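Local coordinates for protein Can2 (PDB 7BDV) that acts as a dual-specificity nuclease that binds the second messenger cyclic tetra-adenylate through CARF domains and potentiates type III CRISPR defence, at residues V29-P34 against E133-G138; L40-N45 against K99-A104; G240-Y245 against S354-Q359. All coordinates share one frame; numbering follows the deposited sequence.

Contact 1 (V29-P34 against E133-G138); sequences VIQAPP and ESERLG
Q31, at the C-terminal end of helix 23-31, reaches over to the chain as it leaves strand 134-136, an outermost strand of the CARF domain's Rossmann-like sheet. Its OE1 accepts a hydrogen bond from the backbone N of G138 at 2.8 Å. The bond is nearly straight at the hydrogen (162°), yet the donor stands above the amide plane, 41° out of it and not on a lone pair. CG of Q31 lies trans to the backbone N (chi1 -173°) and the chain runs on extended, bridging the gap where the CA atoms of Q31 and G138 are 6.9 Å apart and bringing the amide to G138. The same OE1 rests 3.7 Å from the carbonyl carbon C of L137, with CD2 of that leucine beside it. NE2, the other end of the amide, is directed to E135: the two side chains run to meet one another, with amide and carboxylate steeply inclined to each other. OE1 of E135 is instead hydrogen-bonded to Y128, on the neighbouring strand. L4 of helix 4-10 packs on both Q31 and E135. Backbone bonds of E135 with I126 and of L137 with Q124 hold this edge strand in place, and N-H and C=O of G138 are bonded to different partners, Q31 and N285. NE2 of Q31 ends 4.1 Å from OE2 of E135.

Contact 2 (L40-N45 against K99-A104); sequences LYTPNN and KIMALA. With nucleotides of chain E.
T42 and M101 meet through rotations on both sides: chi1 of T42 (61°) tucks OG1 between the backbone N and the carbonyl carbon and leaves CG2 turned to the helix, while M101, a selenomethionine, has CG anti to its carbonyl carbon and an extended second torsion, which carry SE to 3.8 Å from CG2 of T42. The bend at chi3 (60°) then swings CE in to 3.9 Å from O of L40 at the end of strand 36-41. The pair forms part of the adenine-binding side of the CARF pocket, at the C-terminal end of a parallel strand and the N-terminal end of helix 99-111. OG1 of T42 donates to N1 of adenine A4 of chain E at 2.8 Å, and SE of M101 touches C2 of that base at 3.9 Å. K99 holds the phosphate: its backbone N gives OP1 a 2.9 Å bond that is almost straight (174°), and NZ reaches OP2 at 2.8 Å. NZ is also bonded to T95 O and G97 O of the second subunit, so the lysine joins ligand and dimer interface. A donor at N1 suits an unprotonated adenine, and a phosphate set against the start of a helix is probably stabilised by the helix dipole as well as by the lysine.

Contact 3 (G240-Y245 against S354-Q359); sequences GWFEHY and SQLHHQ
L356 sets its CD2 methyl against the ends of two aromatic rings one helical turn apart, overlapping Y245 at CE2 (4.2 Å from CD2) and F242 at CZ (4.3 Å from CD2). The methyl meets both rings obliquely. CG of L356 is trans to its backbone N (chi1 -174°), as is CG of Y245 (chi1 176°), and the two side chains run alongside one another, pointing opposite ways; by this reach they bridge the helices, for in these two segments the closest CA atoms, those of Y245 and L356, are 9.8 Å apart. The contact joins helix 231-254 to the first turn of the C-terminal helix 356-365 in the nuclease domain, which belongs to the PD-(D/E)XK clan. V246 and L249 of the long helix also touch L356, and P353 packs on F242. Beyond the apolar patch, OH of Y245 is hydrogen-bonded to P353 O and to a water at 2.8 Å, which in turn accepts a weak bond from N of H357 at 3.3 Å. The phenol is therefore tied to the chain leading into the second helix. CB of F242 lies over one face of the neighbouring W241 ring, toward its rim. On the same helix ND1 of H244 turns back to O of G240 at 2.9 Å, approaching from above the carbonyl plane; this oxygen also takes the usual helical bond from H244 N. E243 points its carboxylate elsewhere, into a salt bridge with R295. Across the interface itself the direct contacts are dispersion between a methyl and ring carbons, which by itself imposes little direction; the tyrosine hydroxyl, bonded to P353 O and the water, probably supplies some.

How the contacts relate
Contacts 1 and 2 lie in the CARF domain and reach the same seven-stranded sheet, contact 2 being nested along the chain inside the loop that contact 1 closes; helix 23-31 of the one leads into strand 36-41 of the other. Their centres are 23 Å apart and their nearest atoms about 11 Å. Contact 2 touches the bound cyclic tetra-adenylate directly, whereas the nearest atom of contact 1 is about 7 Å from it. Contact 3 belongs to the nuclease domain, on the opposite side of the chain's centre, with its nearest atom about 20 Å from the ligand and its centre 44 Å from that of contact 2 and 35 Å from that of contact 1.

Contact 1 (V29-P34 against E133-G138)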
loop_
_atom_site.group_PDB
_atom_site.type_symbol
_atom_site.label_atom_id
_atom_site.label_comp_id
_atom_site.label_asym_id
_atom_site.label_seq_id
_atom_site.Cartn_x
_atom_site.Cartn_y
_atom_site.Cartn_z
ATOM N N VAL A 29 -15.520 -6.376 -20.631
ATOM C CA VAL A 29 -16.054 -7.756 -20.896
ATOM C C VAL A 29 -17.400 -7.924 -20.178
ATOM O O VAL A 29 -18.309 -8.557 -20.771
ATOM C CB VAL A 29 -15.026 -8.825 -20.467
ATOM C CG1 VAL A 29 -15.611 -10.232 -20.438
ATOM C CG2 VAL A 29 -13.795 -8.774 -21.366
ATOM N N ILE A 30 -17.538 -7.370 -18.971
ATOM C CA ILE A 30 -18.797 -7.432 -18.174
ATOM C C ILE A 30 -19.832 -6.503 -18.815
ATOM O O ILE A 30 -21.019 -6.905 -18.882
ATOM C CB ILE A 30 -18.555 -7.068 -16.692
ATOM C CG1 ILE A 30 -17.472 -7.921 -16.037
ATOM C CG2 ILE A 30 -19.853 -7.128 -15.913
ATOM C CD1 ILE A 30 -17.726 -9.399 -16.067
ATOM N N GLN A 31 -19.398 -5.310 -19.252
ATOM C CA GLN A 31 -20.257 -4.290 -19.891
ATOM C C GLN A 31 -20.870 -4.867 -21.180
ATOM O O GLN A 31 -22.098 -4.748 -21.331
ATOM C CB GLN A 31 -19.458 -3.019 -20.169
ATOM C CG GLN A 31 -20.328 -1.878 -20.679
ATOM C CD GLN A 31 -19.700 -0.519 -20.466
ATOM O OE1 GLN A 31 -19.392 -0.121 -19.340
ATOM N NE2 GLN A 31 -19.511 0.215 -21.553
ATOM N N ALA A 32 -20.036 -5.427 -22.058
ATOM C CA ALA A 32 -20.363 -5.864 -23.437
ATOM C C ALA A 32 -19.641 -7.181 -23.756
ATOM O O ALA A 32 -18.520 -7.189 -24.257
ATOM C CB ALA A 32 -19.981 -4.767 -24.411
ATOM N N PRO A 33 -20.243 -8.346 -23.446
ATOM C CA PRO A 33 -19.563 -9.637 -23.633
ATOM C C PRO A 33 -19.111 -9.890 -25.072
ATOM O O PRO A 33 -19.915 -9.841 -25.980
ATOM C CB PRO A 33 -20.635 -10.657 -23.229
ATOM C CG PRO A 33 -21.567 -9.881 -22.302
ATOM C CD PRO A 33 -21.592 -8.476 -22.867
ATOM N N PRO A 34 -17.803 -10.096 -25.351
ATOM C CA PRO A 34 -17.332 -10.343 -26.706
ATOM C C PRO A 34 -17.412 -11.841 -27.024
ATOM O O PRO A 34 -17.744 -12.585 -26.166
ATOM C CB PRO A 34 -15.881 -9.851 -26.651
ATOM C CG PRO A 34 -15.456 -10.195 -25.251
ATOM C CD PRO A 34 -16.690 -10.067 -24.385
ATOM N N GLU A 133 -11.955 9.204 -30.170
ATOM C CA GLU A 133 -13.308 9.259 -29.559
ATOM C C GLU A 133 -13.213 8.649 -28.156
ATOM O O GLU A 133 -12.135 8.177 -27.774
ATOM C CB GLU A 133 -14.346 8.505 -30.401
ATOM C CG GLU A 133 -14.475 9.023 -31.830
ATOM C CD GLU A 133 -15.359 8.232 -32.787
ATOM O OE1 GLU A 133 -15.540 8.709 -33.934
ATOM O OE2 GLU A 133 -15.857 7.145 -32.402
ATOM N N SER A 134 -14.312 8.690 -27.401
ATOM C CA SER A 134 -14.396 8.128 -26.037
ATOM C C SER A 134 -15.856 7.878 -25.663
ATOM O O SER A 134 -16.722 8.397 -26.327
ATOM C CB SER A 134 -13.693 9.017 -25.042
ATOM O OG SER A 134 -14.412 10.211 -24.847
ATOM N N GLU A 135 -16.082 7.079 -24.631
ATOM C CA GLU A 135 -17.420 6.618 -24.182
ATOM C C GLU A 135 -17.389 6.552 -22.657
ATOM O O GLU A 135 -16.347 6.165 -22.115
ATOM C CB GLU A 135 -17.717 5.263 -24.823
ATOM C CG GLU A 135 -19.124 4.750 -24.616
ATOM C CD GLU A 135 -19.280 3.274 -24.960
ATOM O OE1 GLU A 135 -18.296 2.677 -25.456
ATOM O OE2 GLU A 135 -20.379 2.726 -24.731
ATOM N N ARG A 136 -18.471 6.969 -21.995
ATOM C CA ARG A 136 -18.627 6.810 -20.534
ATOM C C ARG A 136 -18.720 5.306 -20.281
ATOM O O ARG A 136 -19.354 4.634 -21.106
ATOM C CB ARG A 136 -19.839 7.604 -20.026
ATOM C CG ARG A 136 -19.896 7.916 -18.535
ATOM C CD ARG A 136 -18.713 8.684 -17.961
ATOM N NE ARG A 136 -18.887 9.169 -16.595
ATOM C CZ ARG A 136 -19.227 8.437 -15.524
ATOM N NH1 ARG A 136 -19.492 7.141 -15.620
ATOM N NH2 ARG A 136 -19.309 9.021 -14.338
ATOM N N LEU A 137 -18.031 4.811 -19.242
ATOM C CA LEU A 137 -18.200 3.435 -18.715
ATOM C C LEU A 137 -19.569 3.359 -18.043
ATOM O O LEU A 137 -20.012 4.394 -17.485
ATOM C CB LEU A 137 -17.114 3.155 -17.675
ATOM C CG LEU A 137 -15.712 2.847 -18.191
ATOM C CD1 LEU A 137 -14.683 2.905 -17.066
ATOM C CD2 LEU A 137 -15.695 1.482 -18.834
ATOM N N GLY A 138 -20.216 2.196 -18.060
ATOM C CA GLY A 138 -21.375 1.925 -17.184
ATOM C C GLY A 138 -20.917 1.538 -15.785
ATOM O O GLY A 138 -19.720 1.764 -15.464
#

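Contact 2 (L40-N45 against K99-A104)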
loop_
_atom_site.group_PDB
_atom_site.type_symbol
_atom_site.label_atom_id
_atom_site.label_comp_id
_atom_site.label_asym_id
_atom_site.label_seq_id
_atom_site.Cartn_x
_atom_site.Cartn_y
_atom_site.Cartn_z
ATOM N N LEU A 40 -3.180 -12.482 -22.926
ATOM C CA LEU A 40 -1.701 -12.524 -22.935
ATOM C C LEU A 40 -1.209 -12.498 -21.494
ATOM O O LEU A 40 -1.240 -11.407 -20.889
ATOM C CB LEU A 40 -1.185 -11.334 -23.736
ATOM C CG LEU A 40 -1.031 -11.525 -25.243
ATOM C CD1 LEU A 40 -2.178 -12.299 -25.848
ATOM C CD2 LEU A 40 -0.868 -10.190 -25.936
ATOM N N TYR A 41 -0.806 -13.650 -20.950
ATOM C CA TYR A 41 -0.279 -13.764 -19.565
ATOM C C TYR A 41 1.242 -13.954 -19.635
ATOM O O TYR A 41 1.768 -14.204 -20.718
ATOM C CB TYR A 41 -0.975 -14.875 -18.783
ATOM C CG TYR A 41 -0.612 -16.271 -19.213
ATOM C CD1 TYR A 41 -1.302 -16.914 -20.232
ATOM C CD2 TYR A 41 0.411 -16.958 -18.577
ATOM C CE1 TYR A 41 -0.955 -18.196 -20.631
ATOM C CE2 TYR A 41 0.771 -18.238 -18.969
ATOM C CZ TYR A 41 0.088 -18.856 -20.002
ATOM O OH TYR A 41 0.438 -20.116 -20.382
ATOM N N THR A 42 1.925 -13.825 -18.503
ATOM C CA THR A 42 3.400 -13.914 -18.439
ATOM C C THR A 42 3.785 -15.069 -17.528
ATOM O O THR A 42 2.956 -15.541 -16.756
ATOM C CB THR A 42 3.982 -12.584 -17.977
ATOM O OG1 THR A 42 3.446 -12.375 -16.682
ATOM C CG2 THR A 42 3.619 -11.441 -18.895
ATOM N N PRO A 43 5.043 -15.559 -17.628
ATOM C CA PRO A 43 5.539 -16.638 -16.774
ATOM C C PRO A 43 5.362 -16.358 -15.274
ATOM O O PRO A 43 5.528 -15.221 -14.846
ATOM C CB PRO A 43 7.040 -16.717 -17.109
ATOM C CG PRO A 43 7.137 -16.159 -18.504
ATOM C CD PRO A 43 6.066 -15.085 -18.576
ATOM N N ASN A 44 4.977 -17.403 -14.541
ATOM C CA ASN A 44 4.740 -17.425 -13.075
ATOM C C ASN A 44 3.481 -16.648 -12.709
ATOM O O ASN A 44 3.293 -16.419 -11.518
ATOM C CB ASN A 44 5.916 -16.852 -12.279
ATOM C CG ASN A 44 7.238 -17.404 -12.759
ATOM O OD1 ASN A 44 8.097 -16.647 -13.196
ATOM N ND2 ASN A 44 7.381 -18.718 -12.727
ATOM N N ASN A 45 2.653 -16.257 -13.678
ATOM C CA ASN A 45 1.455 -15.423 -13.419
ATOM C C ASN A 45 0.230 -16.079 -14.057
ATOM O O ASN A 45 -0.711 -15.369 -14.373
ATOM C CB ASN A 45 1.704 -14.000 -13.922
ATOM C CG ASN A 45 2.663 -13.246 -13.024
ATOM O OD1 ASN A 45 3.720 -12.805 -13.455
ATOM N ND2 ASN A 45 2.292 -13.083 -11.771
ATOM N N LYS A 99 4.858 -1.562 -20.178
ATOM C CA LYS A 99 4.941 -0.691 -21.366
ATOM C C LYS A 99 5.529 -1.458 -22.561
ATOM O O LYS A 99 5.122 -1.155 -23.658
ATOM C CB LYS A 99 5.707 0.586 -21.028
ATOM C CG LYS A 99 4.933 1.455 -20.062
ATOM C CD LYS A 99 5.604 2.750 -19.833
ATOM C CE LYS A 99 4.725 3.626 -18.984
ATOM N NZ LYS A 99 5.128 3.476 -17.587
ATOM N N ILE A 100 6.441 -2.401 -22.376
ATOM C CA ILE A 100 7.036 -3.176 -23.506
ATOM C C ILE A 100 5.912 -3.988 -24.161
ATOM O O ILE A 100 5.730 -3.908 -25.360
ATOM C CB ILE A 100 8.218 -4.043 -23.035
ATOM C CG1 ILE A 100 9.414 -3.239 -22.504
ATOM C CG2 ILE A 100 8.631 -5.029 -24.110
ATOM C CD1 ILE A 100 9.651 -1.916 -23.174
HETATM N N MSE A 101 5.138 -4.733 -23.369
HETATM C CA MSE A 101 4.016 -5.525 -23.877
HETATM C C MSE A 101 3.075 -4.612 -24.657
HETATM O O MSE A 101 2.707 -4.891 -25.804
HETATM C CB MSE A 101 3.274 -6.196 -22.710
HETATM C CG MSE A 101 4.060 -7.298 -21.998
HETATM SE SE MSE A 101 3.305 -7.949 -20.325
HETATM C CE MSE A 101 1.502 -8.638 -20.983
ATOM N N ALA A 102 2.679 -3.503 -24.004
ATOM C CA ALA A 102 1.701 -2.594 -24.546
ATOM C C ALA A 102 2.241 -1.923 -25.806
ATOM O O ALA A 102 1.466 -1.822 -26.756
ATOM C CB ALA A 102 1.283 -1.565 -23.512
ATOM N N LEU A 103 3.489 -1.436 -25.817
ATOM C CA LEU A 103 4.067 -0.782 -27.022
ATOM C C LEU A 103 4.082 -1.775 -28.202
ATOM O O LEU A 103 3.756 -1.380 -29.324
ATOM C CB LEU A 103 5.488 -0.289 -26.732
ATOM C CG LEU A 103 5.591 0.917 -25.791
ATOM C CD1 LEU A 103 7.014 1.092 -25.289
ATOM C CD2 LEU A 103 5.141 2.181 -26.493
ATOM N N ALA A 104 4.473 -3.023 -27.964
ATOM C CA ALA A 104 4.598 -4.075 -29.000
ATOM C C ALA A 104 3.231 -4.301 -29.645
ATOM O O ALA A 104 3.145 -4.270 -30.882
ATOM C CB ALA A 104 5.139 -5.331 -28.377
ATOM P P A E 4 5.668 -0.110 -16.640
ATOM O OP1 A E 4 6.346 -0.696 -17.824
ATOM O OP2 A E 4 4.674 0.989 -16.484
ATOM O "O5'" A E 4 4.954 -1.469 -16.175
ATOM C "C5'" A E 4 4.051 -1.485 -15.099
ATOM C "C4'" A E 4 3.027 -2.546 -15.423
ATOM O "O4'" A E 4 3.709 -3.804 -15.719
ATOM C "C3'" A E 4 2.063 -2.845 -14.282
ATOM O "O3'" A E 4 0.749 -2.945 -14.853
ATOM C "C2'" A E 4 2.602 -4.163 -13.731
ATOM O "O2'" A E 4 1.664 -4.908 -12.980
ATOM C "C1'" A E 4 3.060 -4.840 -15.018
ATOM N N9 A E 4 3.994 -5.931 -14.851
ATOM C C8 A E 4 5.173 -5.942 -14.097
ATOM N N7 A E 4 5.800 -7.102 -14.179
ATOM C C5 A E 4 4.991 -7.892 -14.997
ATOM C C6 A E 4 5.091 -9.233 -15.434
ATOM N N6 A E 4 6.098 -10.022 -15.090
ATOM N N1 A E 4 4.100 -9.739 -16.227
ATOM C C2 A E 4 3.075 -8.929 -16.531
ATOM N N3 A E 4 2.881 -7.649 -16.188
ATOM C C4 A E 4 3.876 -7.188 -15.402
#

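Contact 3 (G240-Y245 against S354-Q359)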
loop_
_atom_site.group_PDB
_atom_site.type_symbol
_atom_site.label_atom_id
_atom_site.label_comp_id
_atom_site.label_asym_id
_atom_site.label_seq_id
_atom_site.Cartn_x
_atom_site.Cartn_y
_atom_site.Cartn_z
ATOM N N GLY A 240 -20.903 1.135 18.201
ATOM C CA GLY A 240 -21.879 0.613 17.218
ATOM C C GLY A 240 -22.812 1.704 16.732
ATOM O O GLY A 240 -23.184 1.710 15.554
ATOM N N TRP A 241 -23.253 2.601 17.618
ATOM C CA TRP A 241 -24.162 3.705 17.245
ATOM C C TRP A 241 -23.548 4.517 16.089
ATOM O O TRP A 241 -24.292 4.936 15.142
ATOM C CB TRP A 241 -24.481 4.577 18.456
ATOM C CG TRP A 241 -23.311 5.386 18.928
ATOM C CD1 TRP A 241 -22.457 5.052 19.929
ATOM C CD2 TRP A 241 -22.881 6.678 18.458
ATOM N NE1 TRP A 241 -21.575 6.074 20.166
ATOM C CE2 TRP A 241 -21.783 7.062 19.249
ATOM C CE3 TRP A 241 -23.350 7.568 17.487
ATOM C CZ2 TRP A 241 -21.094 8.252 19.050
ATOM C CZ3 TRP A 241 -22.658 8.747 17.286
ATOM C CH2 TRP A 241 -21.553 9.084 18.063
ATOM N N PHE A 242 -22.230 4.750 16.118
ATOM C CA PHE A 242 -21.583 5.604 15.093
ATOM C C PHE A 242 -21.461 4.827 13.776
ATOM O O PHE A 242 -21.599 5.439 12.731
ATOM C CB PHE A 242 -20.201 6.064 15.554
ATOM C CG PHE A 242 -19.545 6.983 14.557
ATOM C CD1 PHE A 242 -20.129 8.200 14.259
ATOM C CD2 PHE A 242 -18.395 6.593 13.862
ATOM C CE1 PHE A 242 -19.538 9.035 13.317
ATOM C CE2 PHE A 242 -17.807 7.438 12.940
ATOM C CZ PHE A 242 -18.390 8.651 12.659
ATOM N N GLU A 243 -21.207 3.527 13.840
ATOM C CA GLU A 243 -21.190 2.641 12.641
ATOM C C GLU A 243 -22.554 2.725 11.961
ATOM O O GLU A 243 -22.587 2.801 10.783
ATOM C CB GLU A 243 -20.859 1.190 13.035
ATOM C CG GLU A 243 -19.522 1.032 13.754
ATOM C CD GLU A 243 -19.100 -0.407 14.041
ATOM O OE1 GLU A 243 -18.990 -1.199 13.054
ATOM O OE2 GLU A 243 -18.870 -0.741 15.249
ATOM N N HIS A 244 -23.647 2.714 12.705
ATOM C CA HIS A 244 -25.027 2.794 12.148
ATOM C C HIS A 244 -25.227 4.204 11.578
ATOM O O HIS A 244 -25.831 4.361 10.504
ATOM C CB HIS A 244 -26.069 2.440 13.189
ATOM C CG HIS A 244 -26.187 0.994 13.502
ATOM N ND1 HIS A 244 -25.685 0.459 14.674
ATOM C CD2 HIS A 244 -26.779 -0.016 12.829
ATOM C CE1 HIS A 244 -25.929 -0.837 14.701
ATOM N NE2 HIS A 244 -26.618 -1.154 13.578
ATOM N N TYR A 245 -24.722 5.234 12.259
ATOM C CA TYR A 245 -24.852 6.621 11.758
ATOM C C TYR A 245 -24.232 6.704 10.355
ATOM O O TYR A 245 -24.856 7.227 9.410
ATOM C CB TYR A 245 -24.257 7.615 12.764
ATOM C CG TYR A 245 -24.265 9.032 12.267
ATOM C CD1 TYR A 245 -25.456 9.694 12.011
ATOM C CD2 TYR A 245 -23.076 9.693 11.998
ATOM C CE1 TYR A 245 -25.467 10.971 11.480
ATOM C CE2 TYR A 245 -23.073 10.962 11.465
ATOM C CZ TYR A 245 -24.265 11.630 11.279
ATOM O OH TYR A 245 -24.179 12.880 10.745
ATOM N N SER A 354 -20.787 16.080 12.293
ATOM C CA SER A 354 -21.526 17.200 11.646
ATOM C C SER A 354 -21.115 17.368 10.181
ATOM O O SER A 354 -21.994 17.773 9.387
ATOM C CB SER A 354 -21.323 18.504 12.391
ATOM O OG SER A 354 -20.005 18.981 12.157
ATOM N N GLN A 355 -19.861 17.109 9.820
ATOM C CA GLN A 355 -19.310 17.338 8.461
ATOM C C GLN A 355 -19.345 16.049 7.608
ATOM O O GLN A 355 -18.959 16.121 6.430
ATOM C CB GLN A 355 -17.848 17.764 8.504
ATOM C CG GLN A 355 -17.570 18.911 9.462
ATOM C CD GLN A 355 -18.395 20.109 9.098
ATOM O OE1 GLN A 355 -18.202 20.711 8.049
ATOM N NE2 GLN A 355 -19.294 20.490 9.989
ATOM N N LEU A 356 -19.732 14.918 8.154
ATOM C CA LEU A 356 -19.467 13.621 7.483
ATOM C C LEU A 356 -20.218 13.547 6.156
ATOM O O LEU A 356 -19.598 13.141 5.150
ATOM C CB LEU A 356 -19.848 12.463 8.411
ATOM C CG LEU A 356 -19.477 11.068 7.893
ATOM C CD1 LEU A 356 -17.977 10.931 7.633
ATOM C CD2 LEU A 356 -19.940 10.019 8.849
ATOM N N HIS A 357 -21.479 13.958 6.116
ATOM C CA HIS A 357 -22.313 13.826 4.887
ATOM C C HIS A 357 -21.589 14.540 3.766
ATOM O O HIS A 357 -21.360 13.954 2.718
ATOM C CB HIS A 357 -23.735 14.394 5.048
ATOM C CG HIS A 357 -24.545 14.245 3.793
ATOM N ND1 HIS A 357 -24.498 15.202 2.768
ATOM C CD2 HIS A 357 -25.322 13.228 3.334
ATOM C CE1 HIS A 357 -25.281 14.811 1.780
ATOM N NE2 HIS A 357 -25.791 13.599 2.090
ATOM N N HIS A 358 -21.207 15.788 4.006
ATOM C CA HIS A 358 -20.512 16.616 3.003
ATOM C C HIS A 358 -19.192 15.967 2.579
ATOM O O HIS A 358 -18.874 16.000 1.342
ATOM C CB HIS A 358 -20.294 18.028 3.555
ATOM C CG HIS A 358 -19.602 18.883 2.573
ATOM N ND1 HIS A 358 -18.254 19.154 2.674
ATOM C CD2 HIS A 358 -20.070 19.508 1.463
ATOM C CE1 HIS A 358 -17.908 19.938 1.664
ATOM N NE2 HIS A 358 -19.018 20.188 0.904
ATOM N N GLN A 359 -18.440 15.421 3.534
ATOM C CA GLN A 359 -17.137 14.760 3.288
ATOM C C GLN A 359 -17.343 13.468 2.481
ATOM O O GLN A 359 -16.553 13.189 1.616
ATOM C CB GLN A 359 -16.420 14.517 4.617
ATOM C CG GLN A 359 -15.945 15.819 5.241
ATOM C CD GLN A 359 -15.069 15.597 6.440
ATOM O OE1 GLN A 359 -15.516 15.141 7.486
ATOM N NE2 GLN A 359 -13.817 15.993 6.294
HETATM O O HOH W 1 -22.971 14.722 9.015
#